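Local coordinates for mycobacterial cidal antitoxin MbcA (Mycobacterium tuberculosis, PDB 6FKG), which neutralises the NAD+ phosphorylase toxin MbcT as the antitoxin of a type II toxin-antitoxin pair, blocking access to the toxin active site, at residues S33-S36 against V37-T41; L50-Q53 against R54-L58. All blocks are in the same frame, centred on the assembly; numbering follows the deposited sequence.

Interaction 1: residues S33-S36 against V37-T41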
loop_
_atom_site.group_PDB
_atom_site.type_symbol
_atom_site.label_atom_id
_atom_site.label_comp_id
_atom_site.label_asym_id
_atom_site.label_seq_id
_atom_site.Cartn_x
_atom_site.Cartn_y
_atom_site.Cartn_z
ATOM N N SER C 33 -29.513 3.985 5.769
ATOM C CA SER C 33 -30.890 3.553 5.546
ATOM C C SER C 33 -31.686 4.747 5.055
ATOM O O SER C 33 -31.304 5.900 5.316
ATOM C CB SER C 33 -31.506 3.000 6.831
ATOM O OG SER C 33 -31.633 4.041 7.789
ATOM N N PRO C 34 -32.788 4.491 4.343
ATOM C CA PRO C 34 -33.684 5.577 3.924
ATOM C C PRO C 34 -34.226 6.381 5.111
ATOM O O PRO C 34 -34.331 7.609 5.014
ATOM C CB PRO C 34 -34.810 4.836 3.193
ATOM C CG PRO C 34 -34.157 3.596 2.682
ATOM C CD PRO C 34 -33.179 3.195 3.751
ATOM N N ARG C 35 -34.552 5.710 6.216
ATOM C CA ARG C 35 -35.043 6.419 7.393
ATOM C C ARG C 35 -33.979 7.364 7.957
ATOM O O ARG C 35 -34.290 8.478 8.380
ATOM C CB ARG C 35 -35.492 5.453 8.489
ATOM C CG ARG C 35 -36.004 6.191 9.725
ATOM C CD ARG C 35 -36.736 5.290 10.708
ATOM N NE ARG C 35 -35.855 4.295 11.306
ATOM C CZ ARG C 35 -35.206 4.460 12.456
ATOM N NH1 ARG C 35 -35.336 5.589 13.146
ATOM N NH2 ARG C 35 -34.426 3.492 12.916
ATOM N N SER C 36 -32.727 6.916 7.962
ATOM C CA SER C 36 -31.637 7.755 8.456
ATOM C C SER C 36 -31.461 9.015 7.599
ATOM O O SER C 36 -31.179 10.102 8.122
ATOM C CB SER C 36 -30.335 6.951 8.517
ATOM O OG SER C 36 -30.413 5.974 9.550
ATOM N N VAL C 37 -31.632 8.881 6.286
ATOM C CA VAL C 37 -31.526 10.043 5.401
ATOM C C VAL C 37 -32.691 11.002 5.639
ATOM O O VAL C 37 -32.503 12.220 5.707
ATOM C CB VAL C 37 -31.486 9.628 3.913
ATOM C CG1 VAL C 37 -31.580 10.856 3.005
ATOM C CG2 VAL C 37 -30.221 8.841 3.621
ATOM N N ALA C 38 -33.893 10.445 5.768
ATOM C CA ALA C 38 -35.083 11.255 5.995
ATOM C C ALA C 38 -34.959 12.048 7.291
ATOM O O ALA C 38 -35.279 13.236 7.324
ATOM C CB ALA C 38 -36.348 10.382 6.025
ATOM N N ARG C 39 -34.488 11.388 8.346
ATOM C CA ARG C 39 -34.310 12.026 9.650
ATOM C C ARG C 39 -33.206 13.086 9.626
ATOM O O ARG C 39 -33.385 14.179 10.169
ATOM C CB ARG C 39 -34.001 10.985 10.729
ATOM C CG ARG C 39 -35.225 10.171 11.149
ATOM C CD ARG C 39 -34.915 9.205 12.305
ATOM N NE ARG C 39 -34.348 9.874 13.474
ATOM C CZ ARG C 39 -35.060 10.499 14.411
ATOM N NH1 ARG C 39 -36.384 10.560 14.326
ATOM N NH2 ARG C 39 -34.445 11.078 15.433
ATOM N N TRP C 40 -32.072 12.753 9.011
ATOM C CA TRP C 40 -30.959 13.687 8.908
ATOM C C TRP C 40 -31.397 14.960 8.193
ATOM O O TRP C 40 -31.146 16.065 8.672
ATOM C CB TRP C 40 -29.772 13.050 8.175
ATOM C CG TRP C 40 -28.512 13.861 8.270
ATOM C CD1 TRP C 40 -27.502 13.708 9.180
ATOM C CD2 TRP C 40 -28.138 14.962 7.435
ATOM N NE1 TRP C 40 -26.516 14.642 8.949
ATOM C CE2 TRP C 40 -26.886 15.425 7.887
ATOM C CE3 TRP C 40 -28.739 15.597 6.345
ATOM C CZ2 TRP C 40 -26.222 16.497 7.285
ATOM C CZ3 TRP C 40 -28.076 16.658 5.745
ATOM C CH2 TRP C 40 -26.834 17.098 6.220
ATOM N N THR C 41 -32.070 14.806 7.052
ATOM C CA THR C 41 -32.499 15.963 6.277
ATOM C C THR C 41 -33.618 16.735 6.978
ATOM O O THR C 41 -33.888 17.886 6.641
ATOM C CB THR C 41 -32.971 15.561 4.868
ATOM O OG1 THR C 41 -33.950 14.519 4.967
ATOM C CG2 THR C 41 -31.801 15.088 4.032
#
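Arg35 and Arg39, one helical turn apart, run side by side and point the same way. The touch is made by NH1 of Arg35, which meets CD of Arg39 at 3.7 Å. Their guanidinium planes are turned 50° apart. Both chains bend at their third torsion. Arg39 starts beside its own backbone N (chi1 -75°), which lays CG against the carbonyl O of Arg35. CG of Arg39 is 3.4 Å from that oxygen. The same oxygen accepts the backbone N of Arg39 at 2.9 Å. Each of the two arginines has an acidic partner on an MbcT chain, which probably offsets the closeness of the two like charges: Arg35 forms a salt bridge with Asp119 of MbcT, and Arg39 with Glu111 of MbcT. NH2 of Arg39 also bonds to the carbonyl O of Val45.

Ser33 sits at the N-cap. Its OG is hydrogen-bonded to OG of Ser36 at 2.9 Å, and either hydroxyl could be the donor. The carbonyl O of Ser33 accepts the backbone N of Val37, and CG2 of Val37 packs 3.6 Å from that oxygen. Val37 and Ala38 touch Tyr23 of helix 23-30. This is a short alpha helix, 34-41, opened by a Ser N-cap followed by Pro, with an arginine pair i, i+4 that forms part of the toxin-binding surface.

Interaction 2: residues L50-Q53 against R54-L58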
loop_
_atom_site.group_PDB
_atom_site.type_symbol
_atom_site.label_atom_id
_atom_site.label_comp_id
_atom_site.label_asym_id
_atom_site.label_seq_id
_atom_site.Cartn_x
_atom_site.Cartn_y
_atom_site.Cartn_z
ATOM N N LEU C 50 -24.193 6.887 8.815
ATOM C CA LEU C 50 -24.525 7.797 7.722
ATOM C C LEU C 50 -23.298 8.600 7.325
ATOM O O LEU C 50 -22.677 9.250 8.167
ATOM C CB LEU C 50 -25.661 8.739 8.112
ATOM C CG LEU C 50 -26.065 9.720 7.009
ATOM C CD1 LEU C 50 -27.578 9.824 6.898
ATOM C CD2 LEU C 50 -25.455 11.094 7.262
ATOM N N ASN C 51 -22.954 8.560 6.045
ATOM C CA ASN C 51 -21.766 9.266 5.587
ATOM C C ASN C 51 -22.123 10.705 5.228
ATOM O O ASN C 51 -22.583 10.986 4.124
ATOM C CB ASN C 51 -21.125 8.542 4.396
ATOM C CG ASN C 51 -19.724 9.056 4.097
ATOM O OD1 ASN C 51 -19.433 10.230 4.309
ATOM N ND2 ASN C 51 -18.852 8.178 3.625
ATOM N N LYS C 52 -21.910 11.610 6.176
ATOM C CA LYS C 52 -22.242 13.017 5.973
ATOM C C LYS C 52 -21.436 13.650 4.833
ATOM O O LYS C 52 -21.949 14.480 4.089
ATOM C CB LYS C 52 -22.012 13.797 7.264
ATOM C CG LYS C 52 -22.118 15.305 7.107
ATOM C CD LYS C 52 -21.912 15.996 8.449
ATOM C CE LYS C 52 -21.655 17.485 8.273
ATOM N NZ LYS C 52 -21.394 18.117 9.584
ATOM N N GLN C 53 -20.173 13.269 4.715
ATOM C CA GLN C 53 -19.341 13.767 3.628
ATOM C C GLN C 53 -19.976 13.451 2.270
ATOM O O GLN C 53 -20.007 14.300 1.380
ATOM C CB GLN C 53 -17.934 13.164 3.708
ATOM C CG GLN C 53 -16.984 13.688 2.631
ATOM C CD GLN C 53 -15.731 12.826 2.463
ATOM O OE1 GLN C 53 -15.177 12.311 3.437
ATOM N NE2 GLN C 53 -15.284 12.665 1.216
ATOM N N ARG C 54 -20.506 12.240 2.120
ATOM C CA ARG C 54 -21.135 11.861 0.854
ATOM C C ARG C 54 -22.439 12.625 0.606
ATOM O O ARG C 54 -22.740 12.963 -0.534
ATOM C CB ARG C 54 -21.410 10.356 0.808
ATOM C CG ARG C 54 -20.168 9.501 0.686
ATOM C CD ARG C 54 -19.536 9.595 -0.701
ATOM N NE ARG C 54 -18.382 8.706 -0.745
ATOM C CZ ARG C 54 -17.144 9.068 -0.425
ATOM N NH1 ARG C 54 -16.878 10.327 -0.077
ATOM N NH2 ARG C 54 -16.169 8.171 -0.465
ATOM N N LEU C 55 -23.212 12.885 1.659
ATOM C CA LEU C 55 -24.435 13.677 1.517
ATOM C C LEU C 55 -24.114 15.072 0.987
ATOM O O LEU C 55 -24.806 15.604 0.109
ATOM C CB LEU C 55 -25.176 13.798 2.852
ATOM C CG LEU C 55 -26.331 12.869 3.208
ATOM C CD1 LEU C 55 -26.871 13.279 4.558
ATOM C CD2 LEU C 55 -27.429 12.910 2.156
ATOM N N ILE C 56 -23.052 15.670 1.514
ATOM C CA ILE C 56 -22.673 17.000 1.073
ATOM C C ILE C 56 -22.187 16.962 -0.367
ATOM O O ILE C 56 -22.532 17.833 -1.177
ATOM C CB ILE C 56 -21.593 17.599 1.981
ATOM C CG1 ILE C 56 -22.181 17.815 3.373
ATOM C CG2 ILE C 56 -21.062 18.897 1.391
ATOM C CD1 ILE C 56 -21.135 18.023 4.454
ATOM N N GLU C 57 -21.406 15.939 -0.703
ATOM C CA GLU C 57 -20.908 15.814 -2.065
ATOM C C GLU C 57 -22.067 15.623 -3.053
ATOM O O GLU C 57 -22.072 16.184 -4.147
ATOM C CB GLU C 57 -19.911 14.667 -2.149
ATOM C CG GLU C 57 -18.614 15.004 -1.394
ATOM C CD GLU C 57 -17.759 13.791 -1.095
ATOM O OE1 GLU C 57 -18.170 12.665 -1.429
ATOM O OE2 GLU C 57 -16.665 13.961 -0.520
ATOM N N LEU C 58 -23.056 14.850 -2.645
ATOM C CA LEU C 58 -24.250 14.658 -3.475
ATOM C C LEU C 58 -25.012 15.973 -3.673
ATOM O O LEU C 58 -25.494 16.263 -4.774
ATOM C CB LEU C 58 -25.156 13.610 -2.845
ATOM C CG LEU C 58 -26.472 13.336 -3.569
ATOM C CD1 LEU C 58 -26.234 12.899 -5.030
ATOM C CD2 LEU C 58 -27.277 12.277 -2.793
#
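Asn51 and Arg54 meet in a local contact at the N-terminus of helix 52-65, where Asn51 is the N-cap. The OD1 of Asn51 accepts the backbone N of Arg54 at 3.2 Å. The donor lies well above the side-chain carbonyl plane, 63° out of it, so the capping bond does not use a lone pair in that plane. The backbone O of Asn51 takes the N of Leu55 and, weakly, that of Arg54. The Asn51 amide also packs on the start of the Arg54 side chain, with ND2 3.5 Å from CG. Arg54 bends at its second torsion (chi2 -72°), and ND2 of Asn51 lies over one face of its guanidinium group.

Further along, Gln53 and Arg54 both reach Glu57. NE2 of Gln53 gives a short, nearly straight bond to OE2 of Glu57, 2.6 Å long. It comes from the syn side of the carboxylate, and the two flat groups stand 76° apart. The other oxygen, OE1, forms a salt bridge with NH1 of Arg54 at 3.0 Å. Each carboxylate oxygen thus has its own partner, which should limit rotation of the group. NE of Arg54 is held by the carbonyl O of Arg95.

Elsewhere on the turn, the extended Lys52 chain brings CE to 3.9 Å from CD1 of Ile56. Its NZ donates to the carbonyl O of Leu5 of an MbcT chain, and Ile56 packs on that same Leu5. CD2 of Leu50 meets CD1 of Leu55 at 3.8 Å, the two side chains crossing at about a right angle. Leu55 also rests on Val26 and Val30 of helix 23-30, and Lys52 touches Leu8 of helix 7-19.

Interaction 1 comes first along the chain, on helix 34-41, and interaction 2 follows at the start of helix 52-65. These helices are consecutive, and the contact centres lie 12 Å apart. The two contacts touch mainly through Trp40, whose CE3 is 3.5 Å from CD1 of Leu55 and whose CD1 is 3.8 Å from CD2 of Leu50. Leu50 and Leu55 thus pack on the tryptophan of interaction 1. Helices 7-19 and 23-30 touch both contacts, so four helices share this part of the all-helical chain. Both contacts also reach MbcT, which places them at the interface between antitoxin and toxin.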